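Local coordinates for flap endonuclease 1 (PDB 3ORY), which probably cleaves the 5' flaps of branched DNA intermediates that arise during replication and repair, as a flap endonuclease of the XPG family, at residues Met156-Val161 and Glu338-Ala343. Sequence-based numbering, arbitrary orientation.
Sequences MGIPWV and ERYVKA
Y340 leaves helix 330-347 with a chi1 of 173°, which swings CG opposite the backbone N and carries the ring to M156, whose terminal turn about the CG-SD bond brings its methyl CE to that ring. The M156 side chain runs roughly perpendicular to the tyrosine. M156 CE lies 4.1 Å above one ring face, displaced toward the rim, and its nearest ring atom is Y340 CZ. The polar part of the contact is one short hydrogen bond, from Y340 OH to M156 O at 2.5 Å. The C=O...O angle is 138° and the hydroxyl oxygen is tilted 30° from the carbonyl plane, whereas M156 O itself lies in the plane of the phenol ring, at its edge. Beside the hydroxyl, M156 CB packs 4.1 Å from Y340 CE2, and I158 CD1 approaches Y340 OH to 3.3 Å from the ring edge. All three touching residues are buried, and the hydroxyl supplies a partner for M156 O, the carbonyl just before G157. A phenylalanine at Y340 would probably leave M156 O without its hydroxyl donor and open a gap beside I158 CD1, which now meets that oxygen. I80 of helix 70-84 and P313 also touch Y340, and F76 of the same helix touches M156, so helix 70-84 touches both segments. G157, with positive phi, ends helix 143-156 in a Schellman motif, and the chain then enters strand 160-162, which runs parallel to strand 88-93. The tyrosine of the C-terminal helix thus bonds to a helix-to-strand turn in the alpha/beta nuclease core of the flap endonuclease family.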
ATOM      1  N   MET A 156     -15.835   7.695  10.758  1.00 30.84           N
ATOM      2  CA  MET A 156     -15.333   6.667  11.691  1.00 31.22           C
ATOM      3  C   MET A 156     -14.501   7.256  12.839  1.00 31.22           C
ATOM      4  O   MET A 156     -14.159   6.548  13.783  1.00 31.97           O
ATOM      5  CB  MET A 156     -14.495   5.610  10.947  1.00 31.05           C
ATOM      6  CG  MET A 156     -15.261   4.778   9.909  1.00 31.41           C
ATOM      7  SD  MET A 156     -14.211   3.588   9.021  1.00 31.80           S
ATOM      8  CE  MET A 156     -13.852   2.397  10.310  1.00 32.95           C
ATOM      9  N   GLY A 157     -14.161   8.539  12.749  1.00 30.64           N
ATOM     10  CA  GLY A 157     -13.342   9.195  13.772  1.00 30.51           C
ATOM     11  C   GLY A 157     -11.856   8.902  13.639  1.00 30.43           C
ATOM     12  O   GLY A 157     -11.082   9.115  14.584  1.00 30.40           O
ATOM     13  N   ILE A 158     -11.462   8.438  12.452  1.00 29.26           N
ATOM     14  CA  ILE A 158     -10.086   8.062  12.158  1.00 28.70           C
ATOM     15  C   ILE A 158      -9.363   9.213  11.452  1.00 28.05           C
ATOM     16  O   ILE A 158      -9.818   9.684  10.416  1.00 27.96           O
ATOM     17  CB  ILE A 158     -10.035   6.777  11.307  1.00 28.31           C
ATOM     18  CG1 ILE A 158     -10.741   5.608  12.037  1.00 29.29           C
ATOM     19  CG2 ILE A 158      -8.592   6.423  10.919  1.00 28.51           C
ATOM     20  CD1 ILE A 158     -10.040   5.126  13.330  1.00 30.51           C
ATOM     21  N   PRO A 159      -8.240   9.673  12.022  1.00 28.12           N
ATOM     22  CA  PRO A 159      -7.486  10.794  11.452  1.00 27.46           C
ATOM     23  C   PRO A 159      -6.813  10.441  10.132  1.00 26.57           C
ATOM     24  O   PRO A 159      -6.439   9.287   9.902  1.00 26.28           O
ATOM     25  CB  PRO A 159      -6.414  11.064  12.508  1.00 27.58           C
ATOM     26  CG  PRO A 159      -6.219   9.726  13.176  1.00 28.88           C
ATOM     27  CD  PRO A 159      -7.600   9.136  13.235  1.00 28.24           C
ATOM     28  N   TRP A 160      -6.681  11.436   9.268  1.00 26.36           N
ATOM     29  CA  TRP A 160      -5.850  11.309   8.079  1.00 26.23           C
ATOM     30  C   TRP A 160      -5.120  12.629   7.843  1.00 26.18           C
ATOM     31  O   TRP A 160      -5.596  13.711   8.227  1.00 26.33           O
ATOM     32  CB  TRP A 160      -6.654  10.853   6.846  1.00 25.82           C
ATOM     33  CG  TRP A 160      -7.796  11.756   6.493  1.00 27.62           C
ATOM     34  CD1 TRP A 160      -9.097  11.628   6.898  1.00 27.80           C
ATOM     35  CD2 TRP A 160      -7.744  12.931   5.676  1.00 28.11           C
ATOM     36  NE1 TRP A 160      -9.853  12.652   6.389  1.00 29.19           N
ATOM     37  CE2 TRP A 160      -9.048  13.466   5.634  1.00 28.61           C
ATOM     38  CE3 TRP A 160      -6.719  13.582   4.975  1.00 28.77           C
ATOM     39  CZ2 TRP A 160      -9.357  14.623   4.924  1.00 30.29           C
ATOM     40  CZ3 TRP A 160      -7.019  14.727   4.275  1.00 28.29           C
ATOM     41  CH2 TRP A 160      -8.334  15.240   4.247  1.00 30.95           C
ATOM     42  N   VAL A 161      -3.961  12.522   7.217  1.00 25.54           N
ATOM     43  CA  VAL A 161      -3.074  13.646   7.034  1.00 25.41           C
ATOM     44  C   VAL A 161      -2.980  13.948   5.545  1.00 25.26           C
ATOM     45  O   VAL A 161      -2.809  13.035   4.733  1.00 25.14           O
ATOM     46  CB  VAL A 161      -1.681  13.322   7.636  1.00 25.29           C
ATOM     47  CG1 VAL A 161      -0.644  14.381   7.248  1.00 24.07           C
ATOM     48  CG2 VAL A 161      -1.794  13.203   9.157  1.00 25.33           C
ATOM     49  N   GLU A 338     -21.495  -1.594  16.002  1.00 38.92           N
ATOM     50  CA  GLU A 338     -21.654  -1.984  17.408  1.00 41.15           C
ATOM     51  C   GLU A 338     -20.314  -2.404  18.006  1.00 41.48           C
ATOM     52  O   GLU A 338     -19.906  -1.897  19.054  1.00 42.09           O
ATOM     53  CB  GLU A 338     -22.632  -3.149  17.543  1.00 42.10           C
ATOM     54  CG  GLU A 338     -24.073  -2.850  17.195  1.00 44.98           C
ATOM     55  CD  GLU A 338     -24.939  -4.100  17.272  1.00 48.89           C
ATOM     56  OE1 GLU A 338     -24.473  -5.112  17.840  1.00 50.70           O
ATOM     57  OE2 GLU A 338     -26.077  -4.074  16.763  1.00 51.61           O
ATOM     58  N   ARG A 339     -19.632  -3.326  17.332  1.00 41.59           N
ATOM     59  CA  ARG A 339     -18.325  -3.799  17.786  1.00 42.04           C
ATOM     60  C   ARG A 339     -17.266  -2.700  17.719  1.00 40.65           C
ATOM     61  O   ARG A 339     -16.460  -2.553  18.639  1.00 40.54           O
ATOM     62  CB  ARG A 339     -17.886  -5.025  16.982  1.00 42.59           C
ATOM     63  CG  ARG A 339     -18.542  -6.311  17.443  1.00 46.73           C
ATOM     64  CD  ARG A 339     -18.673  -7.309  16.309  1.00 51.77           C
ATOM     65  NE  ARG A 339     -19.632  -8.366  16.648  1.00 56.87           N
ATOM     66  CZ  ARG A 339     -20.102  -9.268  15.786  1.00 58.67           C
ATOM     67  NH1 ARG A 339     -20.971 -10.184  16.190  1.00 59.80           N
ATOM     68  NH2 ARG A 339     -19.709  -9.251  14.513  1.00 59.66           N
ATOM     69  N   TYR A 340     -17.291  -1.917  16.642  1.00 39.10           N
ATOM     70  CA  TYR A 340     -16.291  -0.879  16.440  1.00 38.02           C
ATOM     71  C   TYR A 340     -16.334   0.203  17.512  1.00 38.63           C
ATOM     72  O   TYR A 340     -15.285   0.590  18.028  1.00 38.33           O
ATOM     73  CB  TYR A 340     -16.404  -0.256  15.038  1.00 37.06           C
ATOM     74  CG  TYR A 340     -15.511   0.948  14.814  1.00 35.35           C
ATOM     75  CD1 TYR A 340     -14.112   0.846  14.898  1.00 35.54           C
ATOM     76  CD2 TYR A 340     -16.062   2.192  14.495  1.00 35.61           C
ATOM     77  CE1 TYR A 340     -13.287   1.965  14.673  1.00 34.48           C
ATOM     78  CE2 TYR A 340     -15.249   3.313  14.265  1.00 34.37           C
ATOM     79  CZ  TYR A 340     -13.864   3.187  14.361  1.00 34.32           C
ATOM     80  OH  TYR A 340     -13.080   4.300  14.146  1.00 34.87           O
ATOM     81  N   VAL A 341     -17.529   0.687  17.852  1.00 39.35           N
ATOM     82  CA  VAL A 341     -17.637   1.742  18.871  1.00 40.76           C
ATOM     83  C   VAL A 341     -17.129   1.274  20.243  1.00 42.27           C
ATOM     84  O   VAL A 341     -16.473   2.033  20.961  1.00 42.25           O
ATOM     85  CB  VAL A 341     -19.054   2.393  18.963  1.00 40.99           C
ATOM     86  CG1 VAL A 341     -19.414   3.090  17.641  1.00 40.32           C
ATOM     87  CG2 VAL A 341     -20.132   1.390  19.364  1.00 41.81           C
ATOM     88  N   LYS A 342     -17.406   0.018  20.584  1.00 43.87           N
ATOM     89  CA  LYS A 342     -16.909  -0.555  21.836  1.00 45.95           C
ATOM     90  C   LYS A 342     -15.387  -0.633  21.843  1.00 45.82           C
ATOM     91  O   LYS A 342     -14.740  -0.171  22.785  1.00 45.99           O
ATOM     92  CB  LYS A 342     -17.535  -1.926  22.107  1.00 47.07           C
ATOM     93  CG  LYS A 342     -19.056  -1.902  22.368  1.00 50.23           C
ATOM     94  CD  LYS A 342     -19.442  -1.318  23.749  1.00 55.93           C
ATOM     95  CE  LYS A 342     -19.668   0.210  23.714  1.00 57.23           C
ATOM     96  NZ  LYS A 342     -20.799   0.627  22.828  1.00 58.51           N
ATOM     97  N   ALA A 343     -14.819  -1.181  20.771  1.00 45.81           N
ATOM     98  CA  ALA A 343     -13.369  -1.310  20.662  1.00 46.03           C
ATOM     99  C   ALA A 343     -12.684   0.062  20.620  1.00 46.07           C
ATOM    100  O   ALA A 343     -11.600   0.228  21.175  1.00 45.89           O
ATOM    101  CB  ALA A 343     -12.995  -2.157  19.455  1.00 45.52           C
TER